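3-hydroxyacyl-CoA dehydrogenase (Archaeoglobus fulgidus, PDB 1ZEJ) probably works as an NAD-dependent dehydrogenase of the 3-hydroxyacyl-CoA dehydrogenase family, oxidising a hydroxyl group of its substrate. Local coordinates at residues A[130-144]-A[163-176]. Numbering follows the deposited sequence.
Sequences WMNPPHVMPLVEIVI and LGKEVVVCKGQSLV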
loop_
_atom_site.group_PDB
_atom_site.type_symbol
_atom_site.label_atom_id
_atom_site.label_comp_id
_atom_site.label_asym_id
_atom_site.label_seq_id
_atom_site.Cartn_x
_atom_site.Cartn_y
_atom_site.Cartn_z
ATOM N N TRP A 130 18.039 -4.707 -2.368
ATOM C CA TRP A 130 17.953 -4.452 -0.946
ATOM C C TRP A 130 17.169 -3.200 -0.759
ATOM O O TRP A 130 17.186 -2.322 -1.602
ATOM C CB TRP A 130 19.344 -4.204 -0.361
ATOM C CG TRP A 130 20.291 -5.380 -0.402
ATOM C CD1 TRP A 130 21.030 -5.787 -1.475
ATOM C CD2 TRP A 130 20.629 -6.262 0.666
ATOM N NE1 TRP A 130 21.801 -6.857 -1.144
ATOM C CE2 TRP A 130 21.559 -7.183 0.164
ATOM C CE3 TRP A 130 20.224 -6.375 1.992
ATOM C CZ2 TRP A 130 22.118 -8.192 0.952
ATOM C CZ3 TRP A 130 20.793 -7.371 2.786
ATOM C CH2 TRP A 130 21.714 -8.276 2.261
HETATM N N MSE A 131 16.490 -3.082 0.379
HETATM C CA MSE A 131 15.724 -1.871 0.685
HETATM C C MSE A 131 16.593 -0.982 1.587
HETATM O O MSE A 131 17.703 -1.343 1.965
HETATM C CB MSE A 131 14.381 -2.221 1.335
HETATM C CG MSE A 131 13.604 -3.332 0.664
HETATM SE SE MSE A 131 13.037 -2.884 -1.151
HETATM C CE MSE A 131 13.155 -4.653 -2.039
ATOM N N ASN A 132 16.133 0.213 1.848
ATOM C CA ASN A 132 16.957 1.212 2.507
ATOM C C ASN A 132 16.458 1.508 3.898
ATOM O O ASN A 132 15.340 1.981 4.023
ATOM C CB ASN A 132 16.928 2.513 1.690
ATOM C CG ASN A 132 18.032 3.497 2.101
ATOM O OD1 ASN A 132 19.071 3.123 2.678
ATOM N ND2 ASN A 132 17.807 4.757 1.806
ATOM N N PRO A 133 17.295 1.308 4.941
ATOM C CA PRO A 133 18.651 0.722 4.943
ATOM C C PRO A 133 18.648 -0.796 4.891
ATOM O O PRO A 133 17.771 -1.418 5.534
ATOM C CB PRO A 133 19.244 1.197 6.269
ATOM C CG PRO A 133 18.226 2.060 6.937
ATOM C CD PRO A 133 16.914 1.776 6.276
ATOM N N PRO A 134 19.599 -1.395 4.120
ATOM C CA PRO A 134 19.685 -2.834 3.935
ATOM C C PRO A 134 19.711 -3.624 5.231
ATOM O O PRO A 134 19.145 -4.689 5.281
ATOM C CB PRO A 134 20.994 -2.991 3.192
ATOM C CG PRO A 134 21.079 -1.814 2.403
ATOM C CD PRO A 134 20.628 -0.720 3.304
ATOM N N HIS A 135 20.315 -3.068 6.276
ATOM C CA HIS A 135 20.499 -3.758 7.530
ATOM C C HIS A 135 19.311 -3.603 8.444
ATOM O O HIS A 135 19.283 -4.217 9.501
ATOM C CB HIS A 135 21.753 -3.262 8.284
ATOM C CG HIS A 135 21.964 -1.778 8.218
ATOM N ND1 HIS A 135 21.920 -0.968 9.328
ATOM C CD2 HIS A 135 22.255 -0.965 7.165
ATOM C CE1 HIS A 135 22.153 0.283 8.970
ATOM N NE2 HIS A 135 22.361 0.314 7.662
ATOM N N VAL A 136 18.341 -2.772 8.071
ATOM C CA VAL A 136 17.129 -2.621 8.860
ATOM C C VAL A 136 15.913 -3.304 8.228
ATOM O O VAL A 136 15.142 -4.008 8.894
ATOM C CB VAL A 136 16.869 -1.108 9.072
ATOM C CG1 VAL A 136 15.496 -0.841 9.718
ATOM C CG2 VAL A 136 18.039 -0.486 9.894
HETATM N N MSE A 137 15.697 -3.010 6.956
HETATM C CA MSE A 137 14.466 -3.365 6.266
HETATM C C MSE A 137 14.552 -4.859 5.922
HETATM O O MSE A 137 15.553 -5.296 5.398
HETATM C CB MSE A 137 14.320 -2.552 4.977
HETATM C CG MSE A 137 14.194 -1.074 5.198
HETATM SE SE MSE A 137 12.801 -0.589 6.375
HETATM C CE MSE A 137 11.330 -0.724 5.206
ATOM N N PRO A 138 13.510 -5.642 6.263
ATOM C CA PRO A 138 13.569 -7.098 6.078
ATOM C C PRO A 138 13.463 -7.645 4.665
ATOM O O PRO A 138 13.996 -8.734 4.419
ATOM C CB PRO A 138 12.404 -7.592 6.956
ATOM C CG PRO A 138 11.463 -6.478 6.983
ATOM C CD PRO A 138 12.295 -5.254 6.991
ATOM N N LEU A 139 12.843 -6.920 3.731
ATOM C CA LEU A 139 12.634 -7.462 2.390
ATOM C C LEU A 139 13.870 -7.340 1.509
ATOM O O LEU A 139 14.532 -6.289 1.475
ATOM C CB LEU A 139 11.401 -6.824 1.707
ATOM C CG LEU A 139 11.107 -7.399 0.324
ATOM C CD1 LEU A 139 10.409 -8.777 0.429
ATOM C CD2 LEU A 139 10.263 -6.494 -0.453
ATOM N N VAL A 140 14.213 -8.438 0.846
ATOM C CA VAL A 140 15.178 -8.396 -0.238
ATOM C C VAL A 140 14.550 -9.149 -1.396
ATOM O O VAL A 140 14.038 -10.254 -1.224
ATOM C CB VAL A 140 16.535 -9.001 0.135
ATOM C CG1 VAL A 140 17.510 -8.864 -0.994
ATOM C CG2 VAL A 140 17.075 -8.337 1.351
ATOM N N GLU A 141 14.564 -8.532 -2.559
ATOM C CA GLU A 141 14.086 -9.165 -3.784
ATOM C C GLU A 141 15.255 -9.711 -4.578
ATOM O O GLU A 141 16.265 -9.035 -4.735
ATOM C CB GLU A 141 13.365 -8.181 -4.662
ATOM C CG GLU A 141 12.013 -7.752 -4.138
ATOM C CD GLU A 141 11.361 -6.732 -5.062
ATOM O OE1 GLU A 141 12.107 -5.825 -5.552
ATOM O OE2 GLU A 141 10.123 -6.852 -5.336
ATOM N N ILE A 142 15.128 -10.938 -5.047
ATOM C CA ILE A 142 16.062 -11.455 -6.043
ATOM C C ILE A 142 15.401 -11.285 -7.375
ATOM O O ILE A 142 14.267 -11.750 -7.543
ATOM C CB ILE A 142 16.347 -12.929 -5.794
ATOM C CG1 ILE A 142 17.102 -13.078 -4.454
ATOM C CG2 ILE A 142 17.076 -13.559 -6.997
ATOM C CD1 ILE A 142 17.310 -14.474 -4.006
ATOM N N VAL A 143 16.098 -10.648 -8.316
ATOM C CA VAL A 143 15.526 -10.372 -9.616
ATOM C C VAL A 143 16.375 -11.130 -10.628
ATOM O O VAL A 143 17.538 -10.814 -10.819
ATOM C CB VAL A 143 15.501 -8.882 -9.903
ATOM C CG1 VAL A 143 14.783 -8.601 -11.228
ATOM C CG2 VAL A 143 14.806 -8.125 -8.777
ATOM N N ILE A 144 15.785 -12.141 -11.240
ATOM C CA ILE A 144 16.521 -12.995 -12.137
ATOM C C ILE A 144 16.415 -12.575 -13.611
ATOM O O ILE A 144 15.419 -12.014 -14.067
ATOM C CB ILE A 144 16.189 -14.478 -11.914
ATOM C CG1 ILE A 144 14.797 -14.858 -12.397
ATOM C CG2 ILE A 144 16.349 -14.826 -10.416
ATOM C CD1 ILE A 144 14.652 -16.322 -12.591
ATOM N N LEU A 163 20.218 -15.122 6.736
ATOM C CA LEU A 163 20.583 -13.850 7.303
ATOM C C LEU A 163 19.427 -13.198 8.044
ATOM O O LEU A 163 19.618 -12.184 8.736
ATOM C CB LEU A 163 21.070 -12.932 6.173
ATOM C CG LEU A 163 22.096 -11.853 6.400
ATOM C CD1 LEU A 163 23.404 -12.399 6.965
ATOM C CD2 LEU A 163 22.333 -11.214 5.022
ATOM N N GLY A 164 18.214 -13.745 7.887
ATOM C CA GLY A 164 17.044 -13.184 8.524
ATOM C C GLY A 164 16.224 -12.294 7.620
ATOM O O GLY A 164 15.249 -11.692 8.083
ATOM N N LYS A 165 16.533 -12.275 6.314
ATOM C CA LYS A 165 15.741 -11.477 5.374
ATOM C C LYS A 165 14.507 -12.239 4.880
ATOM O O LYS A 165 14.477 -13.478 4.841
ATOM C CB LYS A 165 16.620 -11.004 4.209
ATOM C CG LYS A 165 17.834 -10.120 4.632
ATOM C CD LYS A 165 17.336 -8.904 5.413
ATOM C CE LYS A 165 18.180 -7.718 5.324
ATOM N NZ LYS A 165 17.763 -6.748 6.409
ATOM N N GLU A 166 13.463 -11.489 4.522
ATOM C CA GLU A 166 12.294 -12.004 3.850
ATOM C C GLU A 166 12.558 -11.898 2.344
ATOM O O GLU A 166 12.746 -10.803 1.789
ATOM C CB GLU A 166 11.039 -11.216 4.216
ATOM C CG GLU A 166 10.571 -11.434 5.652
ATOM C CD GLU A 166 9.976 -12.840 5.856
ATOM O OE1 GLU A 166 9.511 -13.476 4.892
ATOM O OE2 GLU A 166 9.971 -13.294 6.995
ATOM N N VAL A 167 12.627 -13.026 1.675
ATOM C CA VAL A 167 13.087 -13.025 0.287
ATOM C C VAL A 167 11.930 -13.289 -0.666
ATOM O O VAL A 167 11.145 -14.210 -0.457
ATOM C CB VAL A 167 14.187 -14.093 0.025
ATOM C CG1 VAL A 167 14.547 -14.134 -1.470
ATOM C CG2 VAL A 167 15.381 -13.828 0.834
ATOM N N VAL A 168 11.836 -12.474 -1.715
ATOM C CA VAL A 168 10.924 -12.711 -2.815
ATOM C C VAL A 168 11.746 -12.768 -4.115
ATOM O O VAL A 168 12.557 -11.872 -4.374
ATOM C CB VAL A 168 9.843 -11.588 -2.935
ATOM C CG1 VAL A 168 8.964 -11.808 -4.143
ATOM C CG2 VAL A 168 8.959 -11.547 -1.701
ATOM N N VAL A 169 11.534 -13.835 -4.899
ATOM C CA VAL A 169 12.228 -14.022 -6.176
ATOM C C VAL A 169 11.321 -13.566 -7.295
ATOM O O VAL A 169 10.172 -13.996 -7.327
ATOM C CB VAL A 169 12.606 -15.510 -6.389
ATOM C CG1 VAL A 169 13.388 -15.652 -7.690
ATOM C CG2 VAL A 169 13.436 -16.050 -5.235
ATOM N N CYS A 170 11.840 -12.715 -8.184
ATOM C CA CYS A 170 11.074 -11.998 -9.207
ATOM C C CYS A 170 11.761 -12.321 -10.520
ATOM O O CYS A 170 12.962 -12.442 -10.513
ATOM C CB CYS A 170 11.222 -10.434 -9.075
ATOM S SG CYS A 170 11.017 -9.751 -7.615
ATOM N N LYS A 171 11.011 -12.390 -11.613
ATOM C CA LYS A 171 11.578 -12.540 -12.953
ATOM C C LYS A 171 11.660 -11.192 -13.645
ATOM O O LYS A 171 10.656 -10.497 -13.806
ATOM C CB LYS A 171 10.775 -13.539 -13.806
ATOM C CG LYS A 171 10.958 -15.002 -13.413
ATOM C CD LYS A 171 10.641 -15.958 -14.608
ATOM C CE LYS A 171 10.629 -17.457 -14.175
ATOM N NZ LYS A 171 9.558 -17.762 -13.182
ATOM N N GLY A 172 12.866 -10.820 -14.042
ATOM C CA GLY A 172 13.123 -9.670 -14.888
ATOM C C GLY A 172 12.977 -8.302 -14.260
ATOM O O GLY A 172 13.830 -7.432 -14.506
ATOM N N GLN A 173 11.901 -8.084 -13.492
ATOM C CA GLN A 173 11.631 -6.769 -12.843
ATOM C C GLN A 173 11.267 -6.958 -11.400
ATOM O O GLN A 173 10.580 -7.905 -11.059
ATOM C CB GLN A 173 10.475 -6.001 -13.499
ATOM C CG GLN A 173 10.693 -5.690 -14.939
ATOM C CD GLN A 173 9.548 -4.983 -15.572
ATOM O OE1 GLN A 173 8.764 -4.300 -14.908
ATOM N NE2 GLN A 173 9.430 -5.140 -16.877
ATOM N N SER A 174 11.663 -6.001 -10.588
ATOM C CA SER A 174 11.220 -5.897 -9.203
ATOM C C SER A 174 9.692 -5.737 -9.037
ATOM O O SER A 174 9.083 -4.839 -9.647
ATOM C CB SER A 174 11.906 -4.687 -8.542
ATOM O OG SER A 174 11.259 -4.299 -7.354
ATOM N N LEU A 175 9.102 -6.528 -8.139
ATOM C CA LEU A 175 7.677 -6.423 -7.814
ATOM C C LEU A 175 7.374 -5.166 -7.034
ATOM O O LEU A 175 6.380 -4.490 -7.267
ATOM C CB LEU A 175 7.202 -7.650 -7.016
ATOM C CG LEU A 175 7.375 -9.042 -7.658
ATOM C CD1 LEU A 175 6.690 -10.090 -6.781
ATOM C CD2 LEU A 175 6.812 -9.124 -9.049
ATOM N N VAL A 176 8.262 -4.813 -6.107
ATOM C CA VAL A 176 8.181 -3.557 -5.410
ATOM C C VAL A 176 8.177 -2.370 -6.354
ATOM O O VAL A 176 7.358 -1.487 -6.179
ATOM C CB VAL A 176 9.369 -3.392 -4.389
ATOM C CG1 VAL A 176 9.392 -1.975 -3.839
ATOM C CG2 VAL A 176 9.242 -4.433 -3.285
#
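Leu-139 to Ile-144 and Glu-166 to Lys-171 pair as parallel strands, their N-to-C directions 24° apart, joined through helix 150-162 in a beta-alpha-beta unit at one end of the Rossmann-type NAD-binding domain's sheet. Seven backbone hydrogen bonds, from Glu-166 N to Pro-138 O through Gly-172 N to Ile-144 O, fix the register.

Among the polar side chains, Glu-141, on the sheet face of Leu-139 and Val-143, reaches across to the start of helix 175-193. Its chain runs extended beyond CG (chi2 179°), which carries the carboxylate to the helix N-terminus: OE2 accepts from Val-176 N (2.9 Å) on the syn side, while OE1 accepts a hydrogen bond from Ser-174 OG through its syn lone pair. OE1 is also hydrogen-bonded to ND1 of His-129, a residue predicted to be important for catalysis, and Ser-174 is the helix N-cap. An alanine in place of Glu-141 would probably leave Val-176 N and Ser-174 OG without their acceptor and His-129 ND1 without this partner.

Apolar contacts lie on both sheet faces: Leu-139 CD2 meets Val-176 CG2 at 3.6 Å, and on the other face Ile-142 CD1 meets Val-167 CG1 at 3.8 Å.

At the loop end, Lys-165 NZ ties down two carbonyls, Pro-134 O in its carbonyl plane (2.7 Å) and Met-137 O from 46° above its plane (2.8 Å).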